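Local coordinates for protein CalS11 (Micromonospora echinospora, PDB 3TOS) that probably transfers a methyl group from S-adenosylmethionine to a hydroxyl oxygen in calicheamicin biosynthesis, and binds the product S-adenosyl-L-homocysteine, at residues B[72-77]-B[104-109]; B[78-83]-B[130-135]. One frame throughout, in Å; residues are numbered along the deposited sequence.

Contacts 1 and 2 lie with their centres 11 Å apart and build two sides of the S-adenosyl-L-homocysteine site. Contact 1 pairs two parallel strands whose C-terminal ends hold the amino group and the ribose hydroxyls. In contact 2, Arg79 and Phe80 of the turn after strand 72-76 meet the loop 130-135, whose Phe130 lies against the sulfur and ribose, while Arg82 and His83 at the start of helix 82-94 serve the ligand carboxylate. The two are tied directly. Glu75 OE2 probably bonds His83 ND1 at 2.6 Å, and Asp107 OD2 probably takes the backbone N-H of Val78, Asp107 OD2 to Val78 N being 2.8 Å. Phe109 O packs on Val132 CG2 at 3.3 Å.

Contact 1 (B[72-77]-B[104-109]); sequences VIMEFG and VGFDTF. With SAH (S-adenosyl-L-homocysteine), chain O.
Phe76 and Phe106 lie side by side on one face of the parallel pair formed by strand 72-76 and strand 103-107, the two strands of the beta-alpha-beta unit whose helix is 82-94, in this Rossmann-like methyltransferase fold. Four backbone bonds, from Val104 N to Ile73 O through Gly77 N to Phe106 O, hold the strands in register. Along Phe106, CB sits near Glu75 O, CG and CD1 meet Phe76 CD1, and CE1 reaches both Phe76 CE1 and, at 4.0 Å, the selenium of selenomethionine Met74, an oblique Met-aromatic contact. The two ring planes are 32° apart, and Val167 and Val171 of helix 167-177 also pack on Phe106.

At the strand ends Gly77 O accepts from the ligand N. Asp107 CG, anti to the backbone N (chi1 -155°), brings the carboxylate to both ribose hydroxyls, O2' on OD1 at 2.8 Å and O3' on OD2 at 2.7 Å. An alanine in place of Asp107 would probably leave both hydroxyls without their acceptor and the turn to Phe109 less firmly held. Glu75 OE2, with His83 as its other partner, lies 2.9 Å from the ligand N. Asp107 OD1 also closes an Asx turn, accepting from Phe109 N 35° out of the carboxylate plane.

Contact 2 (B[78-83]-B[130-135]); sequences VRFGRH and FAVPGG. With SAH (S-adenosyl-L-homocysteine), chain O.
Arg79 and Phe130 meet at about a right angle, Phe130 CD1 standing over the centre of one guanidinium face, 3.7 Å from Arg79 CZ. The planes are 64° apart and the arginine lies at the ring edge, so the aromatic rim, not its face, is offered to the charge. Arg79 reaches it on an extended chain, with CG anti to the backbone N (chi1 -156°).

Apolar packing joins Phe80 to the loop. Val132 CG1 sits over the Phe80 ring in a CH-pi contact, 3.8 Å from the ring centroid and offset toward the rim. Pro133 CD adds a contact at Phe80 CE1, and Arg79 CG touches the same valine methyl. Pro36 and Pro34 of the second subunit pack on Phe80 and Pro133.

A water bridges the segments, accepting from Arg79 NE at 2.8 Å in the guanidinium plane and donating to Ala131 O at 3.0 Å.

Arg82 NE and NH2 both bond SAH OXT, which lies at the guanidinium edge, while His83 turns one ring face to the same oxygen, 3.3 Å above its plane. Phe130 has the ligand sulfur SD over one face, offset toward the rim, and also touches the bound glutamic acid.

A type II' turn from Val78 to Gly81, closed by Gly81 N to Val78 O, carries Arg79 and Phe80 to the loop. Apolar packing and a water bridge thus hold the loop to the turn, and Phe130, its edge to Arg79 and a face to the sulfur, is consistent with a loop that helps enclose the ligand.

Contact 1 (B[72-77]-B[104-109])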
ATOM      1  N   VAL B  72     -26.634  16.716   3.872  1.00  6.17           N
ATOM      2  CA  VAL B  72     -27.279  17.208   2.638  1.00  6.86           C
ATOM      3  C   VAL B  72     -26.269  17.809   1.678  1.00  7.65           C
ATOM      4  O   VAL B  72     -25.102  18.022   1.992  1.00  9.12           O
ATOM      5  CB  VAL B  72     -28.403  18.235   2.956  1.00  7.87           C
ATOM      6  CG1 VAL B  72     -29.366  17.679   4.057  1.00 11.06           C
ATOM      7  CG2 VAL B  72     -27.793  19.539   3.453  1.00  9.52           C
ATOM      8  N   ILE B  73     -26.749  18.023   0.458  1.00  8.06           N
ATOM      9  CA  ILE B  73     -26.017  18.707  -0.630  1.00  7.86           C
ATOM     10  C   ILE B  73     -26.705  20.054  -0.823  1.00  8.36           C
ATOM     11  O   ILE B  73     -27.951  20.105  -0.986  1.00  8.84           O
ATOM     12  CB  ILE B  73     -26.091  17.890  -1.969  1.00  9.20           C
ATOM     13  CG1 ILE B  73     -25.384  16.546  -1.761  1.00 10.91           C
ATOM     14  CG2 ILE B  73     -25.412  18.710  -3.108  1.00 11.07           C
ATOM     15  CD1 ILE B  73     -25.632  15.567  -2.966  1.00 12.63           C
HETATM   16  N   MSE B  74     -25.909  21.125  -0.734  1.00  8.32           N
HETATM   17  CA  MSE B  74     -26.405  22.485  -0.989  1.00  8.32           C
HETATM   18  C   MSE B  74     -25.672  23.127  -2.139  1.00  8.46           C
HETATM   19  O   MSE B  74     -24.439  23.011  -2.207  1.00  8.65           O
HETATM   20  CB  MSE B  74     -26.232  23.361   0.260  1.00  8.67           C
HETATM   21  CG  MSE B  74     -27.105  22.886   1.417  1.00  9.91           C
HETATM   22 SE   MSE B  74     -26.892  24.189   2.856  0.63 12.29          SE
HETATM   23  CE  MSE B  74     -28.376  23.530   3.861  1.00 11.69           C
ATOM     24  N   GLU B  75     -26.405  23.798  -3.054  1.00  7.86           N
ATOM     25  CA  GLU B  75     -25.766  24.621  -4.094  1.00  8.40           C
ATOM     26  C   GLU B  75     -26.229  26.028  -3.869  1.00  7.63           C
ATOM     27  O   GLU B  75     -27.423  26.263  -3.740  1.00  9.75           O
ATOM     28  CB  GLU B  75     -26.103  24.178  -5.527  1.00 10.35           C
ATOM     29  CG  GLU B  75     -25.319  25.116  -6.507  1.00 10.85           C
ATOM     30  CD  GLU B  75     -25.487  24.742  -7.954  1.00 11.42           C
ATOM     31  OE1 GLU B  75     -26.636  24.401  -8.369  1.00 11.85           O
ATOM     32  OE2 GLU B  75     -24.492  24.824  -8.675  1.00 10.81           O
ATOM     33  N   PHE B  76     -25.284  26.952  -3.755  1.00  8.34           N
ATOM     34  CA  PHE B  76     -25.607  28.370  -3.655  1.00  8.79           C
ATOM     35  C   PHE B  76     -25.306  28.965  -5.037  1.00  8.55           C
ATOM     36  O   PHE B  76     -24.133  29.144  -5.434  1.00  8.86           O
ATOM     37  CB  PHE B  76     -24.753  29.019  -2.573  1.00  9.57           C
ATOM     38  CG  PHE B  76     -24.741  28.213  -1.293  1.00  8.92           C
ATOM     39  CD1 PHE B  76     -25.890  28.106  -0.504  1.00  7.89           C
ATOM     40  CD2 PHE B  76     -23.573  27.533  -0.903  1.00  8.57           C
ATOM     41  CE1 PHE B  76     -25.866  27.300   0.693  1.00  8.59           C
ATOM     42  CE2 PHE B  76     -23.559  26.705   0.229  1.00  9.09           C
ATOM     43  CZ  PHE B  76     -24.721  26.627   1.055  1.00  8.17           C
ATOM     44  N   GLY B  77     -26.374  29.258  -5.776  1.00  8.27           N
ATOM     45  CA  GLY B  77     -26.236  29.781  -7.161  1.00  7.49           C
ATOM     46  C   GLY B  77     -26.615  28.642  -8.093  1.00  8.65           C
ATOM     47  O   GLY B  77     -25.770  27.809  -8.447  1.00 10.03           O
ATOM     48  N   VAL B 104     -30.518  20.870  -1.856  1.00  9.89           N
ATOM     49  CA  VAL B 104     -31.134  22.182  -1.561  1.00  8.26           C
ATOM     50  C   VAL B 104     -30.440  23.195  -2.448  1.00  7.25           C
ATOM     51  O   VAL B 104     -29.209  23.350  -2.382  1.00  9.74           O
ATOM     52  CB  VAL B 104     -31.000  22.610  -0.064  1.00  9.24           C
ATOM     53  CG1 VAL B 104     -31.866  23.773   0.201  1.00 11.07           C
ATOM     54  CG2 VAL B 104     -31.373  21.403   0.841  1.00 10.72           C
ATOM     55  N   GLY B 105     -31.216  23.845  -3.306  1.00  7.97           N
ATOM     56  CA  GLY B 105     -30.656  24.851  -4.216  1.00  9.64           C
ATOM     57  C   GLY B 105     -31.162  26.227  -3.861  1.00  8.77           C
ATOM     58  O   GLY B 105     -32.339  26.447  -3.722  1.00 10.41           O
ATOM     59  N   PHE B 106     -30.247  27.168  -3.676  1.00  7.89           N
ATOM     60  CA  PHE B 106     -30.607  28.540  -3.291  1.00  7.70           C
ATOM     61  C   PHE B 106     -30.287  29.491  -4.428  1.00  8.75           C
ATOM     62  O   PHE B 106     -29.162  29.483  -4.971  1.00  9.21           O
ATOM     63  CB  PHE B 106     -29.794  29.037  -2.051  1.00  8.41           C
ATOM     64  CG  PHE B 106     -29.987  28.234  -0.805  1.00  9.59           C
ATOM     65  CD1 PHE B 106     -29.277  27.041  -0.598  1.00  9.48           C
ATOM     66  CD2 PHE B 106     -30.836  28.696   0.218  1.00 10.56           C
ATOM     67  CE1 PHE B 106     -29.451  26.301   0.618  1.00  9.26           C
ATOM     68  CE2 PHE B 106     -31.017  27.941   1.402  1.00  9.75           C
ATOM     69  CZ  PHE B 106     -30.337  26.758   1.594  1.00  9.77           C
ATOM     70  N   ASP B 107     -31.227  30.366  -4.772  1.00  9.04           N
ATOM     71  CA  ASP B 107     -30.953  31.410  -5.755  1.00  8.53           C
ATOM     72  C   ASP B 107     -32.050  32.455  -5.615  1.00 10.55           C
ATOM     73  O   ASP B 107     -33.144  32.142  -5.116  1.00  9.90           O
ATOM     74  CB  ASP B 107     -31.000  30.806  -7.199  1.00 10.08           C
ATOM     75  CG  ASP B 107     -30.185  31.577  -8.189  1.00 10.81           C
ATOM     76  OD1 ASP B 107     -30.432  32.801  -8.405  1.00 12.77           O
ATOM     77  OD2 ASP B 107     -29.293  30.973  -8.786  1.00 11.04           O
ATOM     78  N   THR B 108     -31.826  33.670  -6.088  1.00 10.60           N
ATOM     79  CA  THR B 108     -32.915  34.621  -6.268  1.00 10.57           C
ATOM     80  C   THR B 108     -33.808  34.170  -7.423  1.00 10.14           C
ATOM     81  O   THR B 108     -35.025  34.441  -7.424  1.00 11.54           O
ATOM     82  CB  THR B 108     -32.390  36.006  -6.674  1.00 11.45           C
ATOM     83  OG1 THR B 108     -31.593  35.834  -7.840  1.00 10.86           O
ATOM     84  CG2 THR B 108     -31.530  36.662  -5.563  1.00 11.80           C
ATOM     85  N   PHE B 109     -33.192  33.464  -8.387  1.00  8.79           N
ATOM     86  CA  PHE B 109     -33.781  33.151  -9.707  1.00  9.46           C
ATOM     87  C   PHE B 109     -34.083  34.389 -10.503  1.00 10.04           C
ATOM     88  O   PHE B 109     -34.692  34.302 -11.556  1.00 13.05           O
ATOM     89  CB  PHE B 109     -34.956  32.161  -9.603  1.00 11.18           C
ATOM     90  CG  PHE B 109     -34.550  30.839  -9.031  1.00 10.48           C
ATOM     91  CD1 PHE B 109     -33.922  29.889  -9.859  1.00 10.75           C
ATOM     92  CD2 PHE B 109     -34.758  30.547  -7.659  1.00 11.01           C
ATOM     93  CE1 PHE B 109     -33.547  28.643  -9.338  1.00 11.83           C
ATOM     94  CE2 PHE B 109     -34.400  29.311  -7.128  1.00 12.06           C
ATOM     95  CZ  PHE B 109     -33.758  28.370  -7.957  1.00 11.56           C
TER
HETATM   96  N   SAH O 258     -24.646  26.719 -10.808  1.00  9.79           N
HETATM   97  CA  SAH O 258     -25.168  27.316 -12.080  1.00 10.23           C
HETATM   98  CB  SAH O 258     -24.613  28.702 -12.360  1.00  9.20           C
HETATM   99  CG  SAH O 258     -25.065  29.735 -11.306  1.00  9.29           C
HETATM  100  SD  SAH O 258     -24.821  31.381 -11.941  1.00 10.34           S
HETATM  101  C   SAH O 258     -24.746  26.371 -13.203  1.00 12.03           C
HETATM  102  O   SAH O 258     -25.092  26.608 -14.401  1.00 12.30           O
HETATM  103  OXT SAH O 258     -24.166  25.305 -12.959  1.00 11.85           O
HETATM  104  C5' SAH O 258     -24.754  32.384 -10.448  1.00  9.70           C
HETATM  105  C4' SAH O 258     -26.087  32.397  -9.626  1.00  9.00           C
HETATM  106  O4' SAH O 258     -25.824  32.974  -8.339  1.00  9.67           O
HETATM  107  C3' SAH O 258     -27.107  33.315 -10.315  1.00  9.51           C
HETATM  108  O3' SAH O 258     -28.272  32.555 -10.720  1.00 10.19           O
HETATM  109  C2' SAH O 258     -27.388  34.364  -9.253  1.00 10.52           C
HETATM  110  O2' SAH O 258     -28.751  34.836  -9.205  1.00 11.26           O
HETATM  111  C1' SAH O 258     -27.001  33.622  -7.952  1.00  9.10           C
HETATM  112  N9  SAH O 258     -26.682  34.559  -6.847  1.00  9.50           N
HETATM  113  C8  SAH O 258     -25.659  35.451  -6.775  1.00 11.22           C
HETATM  114  N7  SAH O 258     -25.821  36.131  -5.611  1.00 10.20           N
HETATM  115  C5  SAH O 258     -26.923  35.697  -4.967  1.00  9.83           C
HETATM  116  C6  SAH O 258     -27.590  36.034  -3.704  1.00  9.24           C
HETATM  117  N6  SAH O 258     -27.122  37.046  -2.937  1.00 12.05           N
HETATM  118  N1  SAH O 258     -28.697  35.315  -3.393  1.00 10.83           N
HETATM  119  C2  SAH O 258     -29.164  34.309  -4.192  1.00 10.60           C
HETATM  120  N3  SAH O 258     -28.645  33.990  -5.399  1.00 10.02           N
HETATM  121  C4  SAH O 258     -27.484  34.640  -5.763  1.00  9.51           C

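Contact 2 (B[78-83]-B[130-135])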
ATOM      1  N   VAL B  78     -27.887  28.622  -8.512  1.00  8.76           N
ATOM      2  CA  VAL B  78     -28.465  27.484  -9.242  1.00  9.19           C
ATOM      3  C   VAL B  78     -28.658  27.825 -10.706  1.00  8.49           C
ATOM      4  O   VAL B  78     -28.454  26.964 -11.550  1.00 10.44           O
ATOM      5  CB  VAL B  78     -29.852  27.186  -8.608  1.00  9.17           C
ATOM      6  CG1 VAL B  78     -30.651  26.118  -9.371  1.00  9.14           C
ATOM      7  CG2 VAL B  78     -29.608  26.675  -7.146  1.00 11.58           C
ATOM      8  N   ARG B  79     -29.073  29.047 -11.023  1.00 10.29           N
ATOM      9  CA  ARG B  79     -29.427  29.430 -12.412  1.00 10.85           C
ATOM     10  C   ARG B  79     -30.470  28.490 -13.021  1.00 10.52           C
ATOM     11  O   ARG B  79     -31.566  28.387 -12.439  1.00 11.20           O
ATOM     12  CB  ARG B  79     -28.190  29.599 -13.328  1.00 11.50           C
ATOM     13  CG  ARG B  79     -28.462  30.546 -14.547  1.00 12.55           C
ATOM     14  CD  ARG B  79     -27.256  30.509 -15.449  1.00 14.92           C
ATOM     15  NE  ARG B  79     -27.472  31.298 -16.651  1.00 17.74           N
ATOM     16  CZ  ARG B  79     -26.573  31.464 -17.635  1.00 19.05           C
ATOM     17  NH1 ARG B  79     -25.416  30.835 -17.619  1.00 17.80           N
ATOM     18  NH2 ARG B  79     -26.873  32.200 -18.724  1.00 19.50           N
ATOM     19  N   PHE B  80     -30.193  27.817 -14.142  1.00 10.55           N
ATOM     20  CA  PHE B  80     -31.214  26.910 -14.720  1.00  9.45           C
ATOM     21  C   PHE B  80     -31.208  25.519 -14.033  1.00  9.68           C
ATOM     22  O   PHE B  80     -32.086  24.685 -14.307  1.00 10.30           O
ATOM     23  CB  PHE B  80     -31.017  26.716 -16.246  1.00 10.98           C
ATOM     24  CG  PHE B  80     -31.172  27.984 -17.024  1.00 10.72           C
ATOM     25  CD1 PHE B  80     -32.455  28.486 -17.231  1.00 10.85           C
ATOM     26  CD2 PHE B  80     -30.089  28.649 -17.575  1.00 10.67           C
ATOM     27  CE1 PHE B  80     -32.686  29.617 -17.968  1.00 12.06           C
ATOM     28  CE2 PHE B  80     -30.290  29.850 -18.349  1.00 12.01           C
ATOM     29  CZ  PHE B  80     -31.616  30.347 -18.500  1.00 11.42           C
ATOM     30  N   GLY B  81     -30.208  25.243 -13.185  1.00  9.30           N
ATOM     31  CA  GLY B  81     -30.247  23.995 -12.430  1.00 10.06           C
ATOM     32  C   GLY B  81     -29.319  22.918 -12.942  1.00  9.69           C
ATOM     33  O   GLY B  81     -29.454  21.774 -12.519  1.00 10.44           O
ATOM     34  N   ARG B  82     -28.332  23.249 -13.774  1.00  9.74           N
ATOM     35  CA  ARG B  82     -27.402  22.234 -14.283  1.00  9.65           C
ATOM     36  C   ARG B  82     -26.904  21.260 -13.223  1.00  9.29           C
ATOM     37  O   ARG B  82     -26.935  20.033 -13.395  1.00 10.57           O
ATOM     38  CB  ARG B  82     -26.168  22.949 -14.852  1.00  8.96           C
ATOM     39  CG  ARG B  82     -25.108  21.925 -15.339  1.00 10.50           C
ATOM     40  CD  ARG B  82     -23.896  22.565 -16.065  1.00  9.59           C
ATOM     41  NE  ARG B  82     -23.247  23.582 -15.226  1.00 11.42           N
ATOM     42  CZ  ARG B  82     -22.056  24.136 -15.471  1.00 12.34           C
ATOM     43  NH1 ARG B  82     -21.324  23.736 -16.514  1.00 12.81           N
ATOM     44  NH2 ARG B  82     -21.551  25.037 -14.606  1.00 14.61           N
ATOM     45  N   HIS B  83     -26.364  21.814 -12.139  1.00  8.70           N
ATOM     46  CA  HIS B  83     -25.790  20.959 -11.106  1.00  9.80           C
ATOM     47  C   HIS B  83     -26.847  20.197 -10.305  1.00 10.16           C
ATOM     48  O   HIS B  83     -26.582  19.087  -9.858  1.00  9.87           O
ATOM     49  CB  HIS B  83     -24.916  21.781 -10.154  1.00  9.72           C
ATOM     50  CG  HIS B  83     -23.665  22.292 -10.796  1.00  9.55           C
ATOM     51  ND1 HIS B  83     -23.023  23.402 -10.330  1.00 10.01           N
ATOM     52  CD2 HIS B  83     -22.918  21.814 -11.833  1.00  9.92           C
ATOM     53  CE1 HIS B  83     -21.933  23.618 -11.073  1.00 10.78           C
ATOM     54  NE2 HIS B  83     -21.844  22.657 -11.978  1.00 10.20           N
ATOM     55  N   PHE B 130     -27.655  36.794 -15.041  1.00 13.26           N
ATOM     56  CA  PHE B 130     -28.007  35.412 -14.769  1.00 12.28           C
ATOM     57  C   PHE B 130     -29.480  35.163 -14.389  1.00 11.58           C
ATOM     58  O   PHE B 130     -29.825  34.039 -13.983  1.00 13.39           O
ATOM     59  CB  PHE B 130     -27.095  34.670 -13.768  1.00 15.38           C
ATOM     60  CG  PHE B 130     -25.651  34.595 -14.149  1.00 17.64           C
ATOM     61  CD1 PHE B 130     -25.237  33.935 -15.291  1.00 19.39           C
ATOM     62  CD2 PHE B 130     -24.700  35.118 -13.296  1.00 17.65           C
ATOM     63  CE1 PHE B 130     -23.891  33.874 -15.637  1.00 19.65           C
ATOM     64  CE2 PHE B 130     -23.354  35.057 -13.610  1.00 18.40           C
ATOM     65  CZ  PHE B 130     -22.941  34.410 -14.796  1.00 18.28           C
ATOM     66  N   ALA B 131     -30.340  36.180 -14.498  1.00 12.24           N
ATOM     67  CA  ALA B 131     -31.779  36.003 -14.290  1.00 12.96           C
ATOM     68  C   ALA B 131     -32.298  34.837 -15.160  1.00 13.52           C
ATOM     69  O   ALA B 131     -31.878  34.682 -16.316  1.00 15.22           O
ATOM     70  CB  ALA B 131     -32.542  37.229 -14.666  1.00 11.34           C
ATOM     71  N   VAL B 132     -33.222  34.041 -14.612  1.00 13.03           N
ATOM     72  CA  VAL B 132     -33.908  33.072 -15.401  1.00 13.90           C
ATOM     73  C   VAL B 132     -35.386  33.514 -15.464  1.00 12.72           C
ATOM     74  O   VAL B 132     -35.812  34.386 -14.725  1.00 11.76           O
ATOM     75  CB  VAL B 132     -33.729  31.645 -14.812  1.00 13.29           C
ATOM     76  CG1 VAL B 132     -32.214  31.293 -14.785  1.00 13.89           C
ATOM     77  CG2 VAL B 132     -34.285  31.551 -13.413  1.00 12.35           C
ATOM     78  N   PRO B 133     -36.165  32.922 -16.380  1.00 13.99           N
ATOM     79  CA  PRO B 133     -37.484  33.490 -16.631  1.00 13.28           C
ATOM     80  C   PRO B 133     -38.421  33.448 -15.452  1.00 14.95           C
ATOM     81  O   PRO B 133     -38.298  32.541 -14.581  1.00 14.32           O
ATOM     82  CB  PRO B 133     -38.038  32.543 -17.702  1.00 13.04           C
ATOM     83  CG  PRO B 133     -36.859  32.055 -18.447  1.00 14.75           C
ATOM     84  CD  PRO B 133     -35.772  31.911 -17.397  1.00 13.52           C
ATOM     85  N   GLY B 134     -39.374  34.384 -15.419  1.00 14.64           N
ATOM     86  CA  GLY B 134     -40.509  34.235 -14.511  1.00 14.70           C
ATOM     87  C   GLY B 134     -41.168  32.871 -14.542  1.00 15.27           C
ATOM     88  O   GLY B 134     -41.447  32.339 -15.625  1.00 15.68           O
ATOM     89  N   GLY B 135     -41.349  32.281 -13.348  1.00 15.04           N
ATOM     90  CA  GLY B 135     -41.944  30.980 -13.251  1.00 14.51           C
ATOM     91  C   GLY B 135     -40.937  29.852 -13.367  1.00 11.73           C
ATOM     92  O   GLY B 135     -41.334  28.717 -13.298  1.00 11.63           O
TER
HETATM   93  N   SAH O 258     -24.646  26.719 -10.808  1.00  9.79           N
HETATM   94  CA  SAH O 258     -25.168  27.316 -12.080  1.00 10.23           C
HETATM   95  CB  SAH O 258     -24.613  28.702 -12.360  1.00  9.20           C
HETATM   96  CG  SAH O 258     -25.065  29.735 -11.306  1.00  9.29           C
HETATM   97  SD  SAH O 258     -24.821  31.381 -11.941  1.00 10.34           S
HETATM   98  C   SAH O 258     -24.746  26.371 -13.203  1.00 12.03           C
HETATM   99  O   SAH O 258     -25.092  26.608 -14.401  1.00 12.30           O
HETATM  100  OXT SAH O 258     -24.166  25.305 -12.959  1.00 11.85           O
HETATM  101  C5' SAH O 258     -24.754  32.384 -10.448  1.00  9.70           C
HETATM  102  C4' SAH O 258     -26.087  32.397  -9.626  1.00  9.00           C
HETATM  103  O4' SAH O 258     -25.824  32.974  -8.339  1.00  9.67           O
HETATM  104  C3' SAH O 258     -27.107  33.315 -10.315  1.00  9.51           C
HETATM  105  O3' SAH O 258     -28.272  32.555 -10.720  1.00 10.19           O
HETATM  106  C2' SAH O 258     -27.388  34.364  -9.253  1.00 10.52           C
HETATM  107  O2' SAH O 258     -28.751  34.836  -9.205  1.00 11.26           O
HETATM  108  C1' SAH O 258     -27.001  33.622  -7.952  1.00  9.10           C
HETATM  109  N9  SAH O 258     -26.682  34.559  -6.847  1.00  9.50           N
HETATM  110  C8  SAH O 258     -25.659  35.451  -6.775  1.00 11.22           C
HETATM  111  N7  SAH O 258     -25.821  36.131  -5.611  1.00 10.20           N
HETATM  112  C5  SAH O 258     -26.923  35.697  -4.967  1.00  9.83           C
HETATM  113  C6  SAH O 258     -27.590  36.034  -3.704  1.00  9.24           C
HETATM  114  N6  SAH O 258     -27.122  37.046  -2.937  1.00 12.05           N
HETATM  115  N1  SAH O 258     -28.697  35.315  -3.393  1.00 10.83           N
HETATM  116  C2  SAH O 258     -29.164  34.309  -4.192  1.00 10.60           C
HETATM  117  N3  SAH O 258     -28.645  33.990  -5.399  1.00 10.02           N
HETATM  118  C4  SAH O 258     -27.484  34.640  -5.763  1.00  9.51           C
HETATM  119  O   HOH W   1     -29.430  33.210 -17.238  1.00 19.76           O